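Long-range contact in 2,3-dihydroxybenzoate-AMP ligase (Mycobacterium smegmatis, PDB 5KEI), which belongs to the ANL superfamily of AMP-binding enzymes, with a large AMP-binding domain and a smaller C-terminal domain: residues P282-I291 with L305-C313. Numbering follows the deposited sequence.
Sequences PSPEAAFAAI and LAKLWAQAC
Trp309 reaches from helix 303-310 to the start of helix 284-294, where Phe288 and Pro284 meet it. Its CG lies beside its own backbone N, chi1 -75°, which sends the indole across to the other helix. There NE1 donates a hydrogen bond to Pro282 O, 2.8 Å away. The oxygen sits at the indole edge, close to the ring plane, and the N-H...O bond is somewhat bent. This bond satisfies the one polar atom of a buried side chain. Phe288 makes a T-shaped (edge-to-face) stack with the indole. Its edge points at the face of the five-membered ring, with centroids 5.6 Å apart and planes at 76°. The far end of the phenyl ring passes the indole, and Trp309 O lies at the edge of the phenyl ring, in its plane, 3.4 Å from Phe288 CZ.

In the chain, helix 284-294 leads into strand 298-301 and helix 303-310 follows it; the strand belongs to the large mixed sheet of the AMP-binding domain. The segments 284-291 and 305-310 cross steeply, at 79°. Trp309 fills the angle between them and also touches Thr299 and Leu301 of that strand. Ala287 CB packs tightly and obliquely against the six-membered ring, 3.3 Å from Trp309 CZ2.

Pro284 fits with its ring between Trp309, Leu308 and Ala312. Its CG lies 3.9 Å from Trp309 CD1, and its CB is 3.6 Å from Ala312 CB. Ala312 CB also touches Phe288 CE2. Beside it, Cys313 SG makes a sulfur-aromatic contact with Phe288, placed obliquely 4.4 Å from the ring centroid. At the other end of the contact, Leu305 CD2 packs against Pro282 CB.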
loop_
_atom_site.group_PDB
_atom_site.type_symbol
_atom_site.label_atom_id
_atom_site.label_comp_id
_atom_site.label_asym_id
_atom_site.label_seq_id
_atom_site.Cartn_x
_atom_site.Cartn_y
_atom_site.Cartn_z
ATOM N N PRO A 282 9.697 -10.329 14.935
ATOM C CA PRO A 282 8.491 -11.143 14.830
ATOM C C PRO A 282 8.808 -12.653 14.725
ATOM O O PRO A 282 7.915 -13.442 14.417
ATOM C CB PRO A 282 7.865 -10.625 13.545
ATOM C CG PRO A 282 9.042 -10.418 12.684
ATOM C CD PRO A 282 10.167 -9.931 13.600
ATOM N N SER A 283 10.055 -13.046 14.975
ATOM C CA SER A 283 10.396 -14.466 15.086
ATOM C C SER A 283 9.701 -15.090 16.310
ATOM O O SER A 283 9.459 -14.399 17.296
ATOM C CB SER A 283 11.909 -14.649 15.173
ATOM O OG SER A 283 12.412 -13.970 16.302
ATOM N N PRO A 284 9.374 -16.399 16.236
ATOM C CA PRO A 284 8.541 -17.086 17.234
ATOM C C PRO A 284 8.930 -16.832 18.698
ATOM O O PRO A 284 8.074 -16.438 19.504
ATOM C CB PRO A 284 8.739 -18.562 16.882
ATOM C CG PRO A 284 8.999 -18.564 15.441
ATOM C CD PRO A 284 9.792 -17.319 15.158
ATOM N N GLU A 285 10.202 -17.043 19.028
ATOM C CA GLU A 285 10.674 -16.934 20.409
ATOM C C GLU A 285 10.450 -15.530 20.984
ATOM O O GLU A 285 9.939 -15.375 22.098
ATOM C CB GLU A 285 12.158 -17.307 20.491
ATOM C CG GLU A 285 12.665 -17.529 21.924
ATOM C CD GLU A 285 14.000 -18.278 21.986
ATOM O OE1 GLU A 285 14.840 -18.109 21.068
ATOM O OE2 GLU A 285 14.200 -19.048 22.955
ATOM N N ALA A 286 10.823 -14.514 20.211
ATOM C CA ALA A 286 10.657 -13.122 20.621
ATOM C C ALA A 286 9.186 -12.707 20.631
ATOM O O ALA A 286 8.742 -11.997 21.540
ATOM C CB ALA A 286 11.457 -12.205 19.714
ATOM N N ALA A 287 8.426 -13.153 19.633
ATOM C CA ALA A 287 7.014 -12.780 19.557
ATOM C C ALA A 287 6.186 -13.452 20.664
ATOM O O ALA A 287 5.401 -12.784 21.328
ATOM C CB ALA A 287 6.453 -13.110 18.194
ATOM N N PHE A 288 6.372 -14.760 20.872
ATOM C CA PHE A 288 5.700 -15.471 21.969
ATOM C C PHE A 288 5.994 -14.810 23.313
ATOM O O PHE A 288 5.149 -14.797 24.218
ATOM C CB PHE A 288 6.128 -16.942 22.033
ATOM C CG PHE A 288 5.723 -17.761 20.838
ATOM C CD1 PHE A 288 4.773 -17.299 19.936
ATOM C CD2 PHE A 288 6.299 -19.004 20.618
ATOM C CE1 PHE A 288 4.407 -18.063 18.831
ATOM C CE2 PHE A 288 5.943 -19.769 19.518
ATOM C CZ PHE A 288 4.990 -19.301 18.626
ATOM N N ALA A 289 7.210 -14.283 23.436
ATOM C CA ALA A 289 7.640 -13.571 24.627
ATOM C C ALA A 289 6.869 -12.269 24.807
ATOM O O ALA A 289 6.368 -11.992 25.902
ATOM C CB ALA A 289 9.125 -13.290 24.566
ATOM N N ALA A 290 6.786 -11.484 23.730
ATOM C CA ALA A 290 6.053 -10.207 23.712
ATOM C C ALA A 290 4.555 -10.379 23.988
ATOM O O ALA A 290 3.954 -9.575 24.703
ATOM C CB ALA A 290 6.254 -9.512 22.369
ATOM N N ILE A 291 3.965 -11.429 23.410
ATOM C CA ILE A 291 2.551 -11.728 23.587
ATOM C C ILE A 291 2.224 -12.051 25.029
ATOM O O ILE A 291 1.212 -11.579 25.565
ATOM C CB ILE A 291 2.087 -12.921 22.720
ATOM C CG1 ILE A 291 2.288 -12.627 21.241
ATOM C CG2 ILE A 291 0.615 -13.241 22.986
ATOM C CD1 ILE A 291 1.770 -13.722 20.351
ATOM N N LEU A 305 5.139 -16.552 7.729
ATOM C CA LEU A 305 5.456 -16.315 9.128
ATOM C C LEU A 305 4.437 -16.952 10.060
ATOM O O LEU A 305 4.785 -17.403 11.155
ATOM C CB LEU A 305 5.555 -14.818 9.405
ATOM C CG LEU A 305 6.157 -14.479 10.766
ATOM C CD1 LEU A 305 7.436 -15.261 11.011
ATOM C CD2 LEU A 305 6.404 -12.988 10.896
ATOM N N ALA A 306 3.177 -16.984 9.634
ATOM C CA ALA A 306 2.144 -17.649 10.413
ATOM C C ALA A 306 2.460 -19.144 10.537
ATOM O O ALA A 306 2.306 -19.739 11.609
ATOM C CB ALA A 306 0.776 -17.434 9.784
ATOM N N LYS A 307 2.915 -19.743 9.437
ATOM C CA LYS A 307 3.242 -21.163 9.409
ATOM C C LYS A 307 4.451 -21.462 10.296
ATOM O O LYS A 307 4.463 -22.444 11.032
ATOM C CB LYS A 307 3.492 -21.635 7.964
ATOM C CG LYS A 307 3.946 -23.081 7.873
ATOM C CD LYS A 307 3.699 -23.717 6.504
ATOM C CE LYS A 307 4.436 -23.032 5.363
ATOM N NZ LYS A 307 4.182 -23.711 4.033
ATOM N N LEU A 308 5.458 -20.598 10.228
ATOM C CA LEU A 308 6.634 -20.721 11.079
ATOM C C LEU A 308 6.265 -20.671 12.571
ATOM O O LEU A 308 6.738 -21.504 13.333
ATOM C CB LEU A 308 7.658 -19.631 10.725
ATOM C CG LEU A 308 8.986 -19.646 11.486
ATOM C CD1 LEU A 308 9.792 -20.877 11.141
ATOM C CD2 LEU A 308 9.804 -18.365 11.254
ATOM N N TRP A 309 5.410 -19.729 12.988
ATOM C CA TRP A 309 4.972 -19.649 14.392
ATOM C C TRP A 309 4.255 -20.896 14.851
ATOM O O TRP A 309 4.408 -21.317 15.989
ATOM C CB TRP A 309 4.008 -18.488 14.639
ATOM C CG TRP A 309 4.588 -17.123 14.674
ATOM C CD1 TRP A 309 5.781 -16.718 14.163
ATOM C CD2 TRP A 309 3.977 -15.963 15.248
ATOM N NE1 TRP A 309 5.956 -15.378 14.386
ATOM C CE2 TRP A 309 4.861 -14.889 15.049
ATOM C CE3 TRP A 309 2.766 -15.732 15.912
ATOM C CZ2 TRP A 309 4.574 -13.592 15.485
ATOM C CZ3 TRP A 309 2.487 -14.460 16.353
ATOM C CH2 TRP A 309 3.389 -13.399 16.139
ATOM N N ALA A 310 3.409 -21.429 13.977
ATOM C CA ALA A 310 2.598 -22.604 14.279
ATOM C C ALA A 310 3.480 -23.823 14.576
ATOM O O ALA A 310 3.290 -24.515 15.573
ATOM C CB ALA A 310 1.647 -22.897 13.119
ATOM N N GLN A 311 4.461 -24.072 13.717
ATOM C CA GLN A 311 5.357 -25.192 13.932
ATOM C C GLN A 311 6.449 -24.821 14.927
ATOM O O GLN A 311 7.494 -25.456 14.978
ATOM C CB GLN A 311 5.953 -25.665 12.600
ATOM C CG GLN A 311 6.846 -24.671 11.915
ATOM C CD GLN A 311 7.197 -25.078 10.498
ATOM O OE1 GLN A 311 6.421 -25.759 9.821
ATOM N NE2 GLN A 311 8.376 -24.661 10.039
ATOM N N ALA A 312 6.197 -23.785 15.720
ATOM C CA ALA A 312 7.094 -23.404 16.810
ATOM C C ALA A 312 6.460 -23.810 18.116
ATOM O O ALA A 312 7.134 -23.938 19.131
ATOM C CB ALA A 312 7.378 -21.914 16.799
ATOM N N CYS A 313 5.148 -24.011 18.072
ATOM C CA CYS A 313 4.386 -24.475 19.225
ATOM C C CYS A 313 4.309 -26.004 19.241
ATOM O O CYS A 313 3.870 -26.626 18.269
ATOM C CB CYS A 313 2.977 -23.871 19.213
ATOM S SG CYS A 313 2.882 -22.179 19.820
#